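Local coordinates for protein UDP-glucose:anthocyanidin 3-O-glucosyltransferase (Clitoria ternatea, PDB 4REL) that belongs to the plant glycosyltransferases of the GT-B fold, in which two Rossmann-like domains face each other across a cleft, at residues S141-F146 with V223-S228; P279-A284 with K388-N393. All coordinates share one frame; numbering follows the deposited sequence. Where two conformers were deposited one is given.

Contact 1 (S141-F146 with V223-S228); sequences SLSLYF and VKYMRS
Met226 reaches from its helix into the angle between Leu142 and Phe146, and it buries more surface here than any other residue. Its chain bends at the second and third torsions; chi3 of -48° sets the terminal methyl CE, which lies 3.7 Å from CE2 of Phe146 and 4.0 Å from CB of Leu142. The sulfur follows the same ring: SD sits 5.2 Å from the centroid of Phe146, 44° off the ring normal, an oblique Met-aromatic contact. At the rim of the ring, in its plane, lies the carbonyl oxygen of Leu142 from the same turn. The helix 220-229 that offers Met226 is the connection of a beta-alpha-beta unit between the parallel strands 208-211 and 233-235, at one border of the seven-stranded N-terminal sheet, whereas 141-146 belongs to the loop that leaves strand 131-135. Beside Met226, Tyr225 stretches toward the same loop, its CG anti to the backbone N (chi1 178°), and its hydroxyl OH comes to 3.7 Å from CB of Phe146. That hydroxyl accepts a hydrogen bond from ND2 of Asn147, and the same amide also holds the carbonyl of Ser143.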
loop_
_atom_site.group_PDB
_atom_site.type_symbol
_atom_site.label_atom_id
_atom_site.label_comp_id
_atom_site.label_asym_id
_atom_site.label_seq_id
_atom_site.Cartn_x
_atom_site.Cartn_y
_atom_site.Cartn_z
ATOM N N SER A 141 -3.009 -7.695 -7.428
ATOM C CA SER A 141 -3.547 -6.864 -8.499
ATOM C C SER A 141 -2.628 -6.839 -9.719
ATOM O O SER A 141 -3.046 -6.430 -10.788
ATOM C CB SER A 141 -3.865 -5.448 -8.003
ATOM O OG SER A 141 -2.680 -4.733 -7.752
ATOM N N LEU A 142 -1.383 -7.298 -9.570
ATOM C CA LEU A 142 -0.467 -7.389 -10.719
ATOM C C LEU A 142 -1.083 -8.143 -11.896
ATOM O O LEU A 142 -0.866 -7.788 -13.058
ATOM C CB LEU A 142 0.843 -8.085 -10.323
ATOM C CG LEU A 142 1.894 -7.217 -9.644
ATOM C CD1 LEU A 142 2.995 -8.106 -9.092
ATOM C CD2 LEU A 142 2.441 -6.223 -10.655
ATOM N N SER A 143 -1.857 -9.179 -11.590
ATOM C CA SER A 143 -2.429 -10.029 -12.629
ATOM C C SER A 143 -3.411 -9.302 -13.531
ATOM O O SER A 143 -3.514 -9.606 -14.719
ATOM C CB SER A 143 -3.088 -11.258 -12.010
ATOM O OG SER A 143 -2.098 -12.188 -11.644
ATOM N N LEU A 144 -4.123 -8.336 -12.959
ATOM C CA LEU A 144 -5.140 -7.595 -13.696
ATOM C C LEU A 144 -4.596 -6.958 -14.969
ATOM O O LEU A 144 -5.252 -6.975 -16.012
ATOM C CB LEU A 144 -5.743 -6.502 -12.811
ATOM C CG LEU A 144 -6.302 -6.944 -11.464
ATOM C CD1 LEU A 144 -6.743 -5.727 -10.662
ATOM C CD2 LEU A 144 -7.463 -7.892 -11.682
ATOM N N TYR A 145 -3.387 -6.408 -14.882
ATOM C CA TYR A 145 -2.836 -5.601 -15.965
ATOM C C TYR A 145 -2.397 -6.414 -17.180
ATOM O O TYR A 145 -2.139 -5.858 -18.246
ATOM C CB TYR A 145 -1.733 -4.683 -15.411
ATOM C CG TYR A 145 -2.336 -3.780 -14.362
ATOM C CD1 TYR A 145 -3.154 -2.727 -14.735
ATOM C CD2 TYR A 145 -2.171 -4.040 -13.007
ATOM C CE1 TYR A 145 -3.761 -1.920 -13.794
ATOM C CE2 TYR A 145 -2.771 -3.230 -12.051
ATOM C CZ TYR A 145 -3.561 -2.172 -12.456
ATOM O OH TYR A 145 -4.171 -1.360 -11.527
ATOM N N PHE A 146 -2.358 -7.733 -17.024
ATOM C CA PHE A 146 -2.084 -8.628 -18.142
ATOM C C PHE A 146 -3.346 -9.212 -18.760
ATOM O O PHE A 146 -3.274 -10.047 -19.671
ATOM C CB PHE A 146 -1.154 -9.745 -17.687
ATOM C CG PHE A 146 0.218 -9.260 -17.339
ATOM C CD1 PHE A 146 1.234 -9.300 -18.281
ATOM C CD2 PHE A 146 0.488 -8.740 -16.081
ATOM C CE1 PHE A 146 2.505 -8.842 -17.975
ATOM C CE2 PHE A 146 1.756 -8.272 -15.770
ATOM C CZ PHE A 146 2.762 -8.329 -16.716
ATOM N N VAL A 223 1.616 -16.654 -8.194
ATOM C CA VAL A 223 3.043 -16.376 -8.204
ATOM C C VAL A 223 3.656 -16.991 -9.450
ATOM O O VAL A 223 4.426 -16.333 -10.146
ATOM C CB VAL A 223 3.743 -16.897 -6.936
ATOM C CG1 VAL A 223 5.253 -16.708 -7.037
ATOM C CG2 VAL A 223 3.190 -16.187 -5.696
ATOM N N LYS A 224 3.285 -18.239 -9.748
ATOM C CA LYS A 224 3.775 -18.901 -10.961
ATOM C C LYS A 224 3.350 -18.156 -12.215
ATOM O O LYS A 224 4.147 -17.973 -13.127
ATOM C CB LYS A 224 3.308 -20.357 -11.039
ATOM C CG LYS A 224 4.048 -21.279 -10.099
ATOM C CD LYS A 224 3.692 -22.731 -10.383
ATOM C CE LYS A 224 4.538 -23.672 -9.541
ATOM N NZ LYS A 224 4.289 -25.099 -9.887
ATOM N N TYR A 225 2.096 -17.721 -12.255
ATOM C CA TYR A 225 1.619 -16.937 -13.389
ATOM C C TYR A 225 2.462 -15.674 -13.600
ATOM O O TYR A 225 2.871 -15.372 -14.724
ATOM C CB TYR A 225 0.136 -16.581 -13.216
ATOM C CG TYR A 225 -0.430 -15.720 -14.324
ATOM C CD1 TYR A 225 -0.785 -16.274 -15.547
ATOM C CD2 TYR A 225 -0.624 -14.355 -14.140
ATOM C CE1 TYR A 225 -1.317 -15.489 -16.559
ATOM C CE2 TYR A 225 -1.153 -13.561 -15.149
ATOM C CZ TYR A 225 -1.494 -14.136 -16.352
ATOM O OH TYR A 225 -2.022 -13.367 -17.352
ATOM N N MET A 226 2.741 -14.939 -12.530
ATOM C CA MET A 226 3.510 -13.717 -12.692
ATOM C C MET A 226 4.943 -14.007 -13.104
ATOM O O MET A 226 5.529 -13.249 -13.862
ATOM C CB MET A 226 3.466 -12.847 -11.436
ATOM C CG MET A 226 2.090 -12.267 -11.150
ATOM S SD MET A 226 1.411 -11.323 -12.543
ATOM C CE MET A 226 2.837 -10.314 -12.925
ATOM N N ARG A 227 5.511 -15.109 -12.620
ATOM C CA ARG A 227 6.869 -15.473 -13.023
ATOM C C ARG A 227 6.929 -15.729 -14.524
ATOM O O ARG A 227 7.942 -15.464 -15.168
ATOM C CB ARG A 227 7.376 -16.700 -12.259
ATOM C CG ARG A 227 7.577 -16.452 -10.780
ATOM C CD ARG A 227 8.384 -17.558 -10.114
ATOM N NE ARG A 227 8.312 -17.450 -8.660
ATOM C CZ ARG A 227 8.983 -16.555 -7.941
ATOM N NH1 ARG A 227 9.804 -15.694 -8.533
ATOM N NH2 ARG A 227 8.845 -16.535 -6.623
ATOM N N SER A 228 5.835 -16.240 -15.074
ATOM C CA SER A 228 5.778 -16.549 -16.499
ATOM C C SER A 228 5.663 -15.285 -17.355
ATOM O O SER A 228 5.883 -15.321 -18.565
ATOM C CB SER A 228 4.612 -17.488 -16.806
ATOM O OG SER A 228 3.399 -16.772 -16.887
#

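Contact 2 (P279-A284 with K388-N393); sequences PQEVVA and KVFTKN
Glu281 sends its carboxylate across to the backbone of Phe390, the one hydrogen bond between the two segments, joining the extended approach to helix 392-403 to the start of helix 279-292. Phe390 N donates to Glu281 OE2 at 2.9 Å and nearly straight, with an N-H...O angle of 168°, but it comes down on the oxygen from above the carboxylate, 50° out of its plane. The first torsion of Glu281 (chi1 -80°) puts CG anti to the carbonyl carbon; beyond CG the chain is extended, and the side chain crosses that of Phe390 at about a right angle. CG itself lies 3.6 Å from Phe390 O, while OE2 meets the ring obliquely, 3.5 Å from Phe390 CD2. In Phe390, CG is likewise anti to the carbonyl carbon, beside the backbone N. The other oxygen, OE1, forms a salt bridge with Arg362, whose side chain also touches Val389 and Phe390; the carboxylate is thus gripped from two parts of the chain. Both segments belong to the C-terminal Rossmann-like domain: helix 279-292 links strands 266-270 and 296-299, while the segment 388-393 comes after strand 382-384, one of the two outermost strands of the six-stranded parallel sheet. One turn along the helix, the small side chain of Ala284 lets the backbones approach closely, its CB 3.5 Å from Phe390 O and 3.8 Å from Thr391 CA. Thr391 turns its CB away from this helix and serves as the N-cap of the next one, its OG1 bonded to Gly394 N. The Phe390 side chain also touches Val285, and its ring meets that of Phe395.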
loop_
_atom_site.group_PDB
_atom_site.type_symbol
_atom_site.label_atom_id
_atom_site.label_comp_id
_atom_site.label_asym_id
_atom_site.label_seq_id
_atom_site.Cartn_x
_atom_site.Cartn_y
_atom_site.Cartn_z
ATOM N N PRO A 279 -20.079 11.337 3.997
ATOM C CA PRO A 279 -20.449 11.720 5.364
ATOM C C PRO A 279 -21.474 10.780 5.998
ATOM O O PRO A 279 -21.394 10.522 7.196
ATOM C CB PRO A 279 -21.037 13.130 5.197
ATOM C CG PRO A 279 -21.285 13.294 3.724
ATOM C CD PRO A 279 -20.246 12.451 3.050
ATOM N N GLN A 280 -22.411 10.260 5.208
ATOM C CA GLN A 280 -23.405 9.348 5.760
ATOM C C GLN A 280 -22.773 8.050 6.278
ATOM O O GLN A 280 -23.287 7.434 7.207
ATOM C CB GLN A 280 -24.521 9.054 4.742
ATOM C CG GLN A 280 -24.065 8.396 3.438
ATOM C CD GLN A 280 -23.743 9.401 2.341
ATOM O OE1 GLN A 280 -23.258 10.505 2.605
ATOM N NE2 GLN A 280 -24.014 9.018 1.097
ATOM N N GLU A 281 -21.653 7.641 5.692
ATOM C CA GLU A 281 -20.954 6.459 6.197
ATOM C C GLU A 281 -20.155 6.761 7.455
ATOM O O GLU A 281 -20.005 5.894 8.322
ATOM C CB GLU A 281 -20.069 5.830 5.117
ATOM C CG GLU A 281 -20.865 4.985 4.162
ATOM C CD GLU A 281 -20.015 4.291 3.143
ATOM O OE1 GLU A 281 -20.068 4.695 1.966
ATOM O OE2 GLU A 281 -19.307 3.327 3.507
ATOM N N VAL A 282 -19.642 7.984 7.560
ATOM C CA VAL A 282 -18.985 8.403 8.797
ATOM C C VAL A 282 -20.004 8.354 9.935
ATOM O O VAL A 282 -19.720 7.830 11.014
ATOM C CB VAL A 282 -18.392 9.816 8.691
ATOM C CG1 VAL A 282 -17.760 10.221 10.015
ATOM C CG2 VAL A 282 -17.368 9.871 7.570
ATOM N N VAL A 283 -21.194 8.891 9.688
ATOM C CA VAL A 283 -22.266 8.835 10.674
ATOM C C VAL A 283 -22.614 7.387 11.025
ATOM O O VAL A 283 -22.774 7.051 12.193
ATOM C CB VAL A 283 -23.542 9.551 10.186
ATOM C CG1 VAL A 283 -24.702 9.275 11.139
ATOM C CG2 VAL A 283 -23.293 11.045 10.054
ATOM N N ALA A 284 -22.730 6.539 10.004
ATOM C CA ALA A 284 -23.042 5.127 10.213
ATOM C C ALA A 284 -21.993 4.428 11.070
ATOM O O ALA A 284 -22.333 3.618 11.939
ATOM C CB ALA A 284 -23.192 4.401 8.876
ATOM N N LYS A 388 -21.623 -3.909 2.032
ATOM C CA LYS A 388 -20.576 -3.382 1.144
ATOM C C LYS A 388 -20.319 -1.885 1.316
ATOM O O LYS A 388 -19.393 -1.322 0.728
ATOM C CB LYS A 388 -20.841 -3.736 -0.323
ATOM C CG LYS A 388 -21.032 -5.225 -0.563
ATOM C CD LYS A 388 -21.510 -5.507 -1.979
ATOM C CE LYS A 388 -21.842 -6.983 -2.164
ATOM N NZ LYS A 388 -22.056 -7.341 -3.596
ATOM N N VAL A 389 -21.169 -1.243 2.109
ATOM C CA VAL A 389 -20.962 0.130 2.532
ATOM C C VAL A 389 -21.277 0.133 4.017
ATOM O O VAL A 389 -21.998 -0.747 4.502
ATOM C CB VAL A 389 -21.898 1.123 1.789
ATOM C CG1 VAL A 389 -21.599 1.148 0.300
ATOM C CG2 VAL A 389 -23.355 0.755 2.026
ATOM N N PHE A 390 -20.728 1.090 4.755
ATOM C CA PHE A 390 -21.008 1.139 6.180
ATOM C C PHE A 390 -22.453 1.525 6.418
ATOM O O PHE A 390 -22.935 2.525 5.889
ATOM C CB PHE A 390 -20.107 2.153 6.890
ATOM C CG PHE A 390 -18.686 1.695 7.059
ATOM C CD1 PHE A 390 -18.390 0.572 7.824
ATOM C CD2 PHE A 390 -17.645 2.398 6.473
ATOM C CE1 PHE A 390 -17.072 0.152 7.993
ATOM C CE2 PHE A 390 -16.331 1.983 6.633
ATOM C CZ PHE A 390 -16.043 0.865 7.394
ATOM N N THR A 391 -23.144 0.706 7.196
ATOM C CA THR A 391 -24.466 1.048 7.703
ATOM C C THR A 391 -24.415 0.697 9.175
ATOM O O THR A 391 -23.582 -0.100 9.586
ATOM C CB THR A 391 -25.568 0.199 7.066
ATOM O OG1 THR A 391 -25.368 -1.176 7.419
ATOM C CG2 THR A 391 -25.564 0.339 5.541
ATOM N N LYS A 392 -25.307 1.256 9.977
ATOM C CA LYS A 392 -25.295 0.948 11.409
ATOM C C LYS A 392 -25.532 -0.534 11.678
ATOM O O LYS A 392 -24.716 -1.194 12.309
ATOM C CB LYS A 392 -26.312 1.792 12.182
ATOM C CG LYS A 392 -26.323 1.498 13.684
ATOM C CD LYS A 392 -27.370 2.327 14.415
ATOM C CE LYS A 392 -28.775 1.968 13.969
ATOM N NZ LYS A 392 -29.807 2.846 14.597
ATOM N N ASN A 393 -26.640 -1.073 11.188
ATOM C CA ASN A 393 -26.954 -2.467 11.470
ATOM C C ASN A 393 -25.945 -3.452 10.903
ATOM O O ASN A 393 -25.568 -4.406 11.572
ATOM C CB ASN A 393 -28.380 -2.806 11.015
ATOM C CG ASN A 393 -29.441 -2.098 11.855
ATOM O OD1 ASN A 393 -29.148 -1.567 12.932
ATOM N ND2 ASN A 393 -30.680 -2.094 11.365
#

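How the contacts relate
The two contacts lie in different domains and do not touch: their centres are 35 Å apart and their nearest atoms about 17 Å. Along the chain they are in series, contact 1 closing before contact 2 opens. Contact 1 is the one near the bound 3,5,7-trihydroxy-2-(4-hydroxyphenyl)-4H-chromen-4-one (KMP), since its loop carries Tyr145, which touches that ligand, and the side chain of Leu142 is about 9 Å from it. The same loop reaches the other domain through a hydrogen bond between Ser141 OG and OD2 of Asp367, itself a pocket residue. Contact 2 contains none of the pocket residues, yet it too has a tie across the domains, a salt bridge between Lys388 and Glu176.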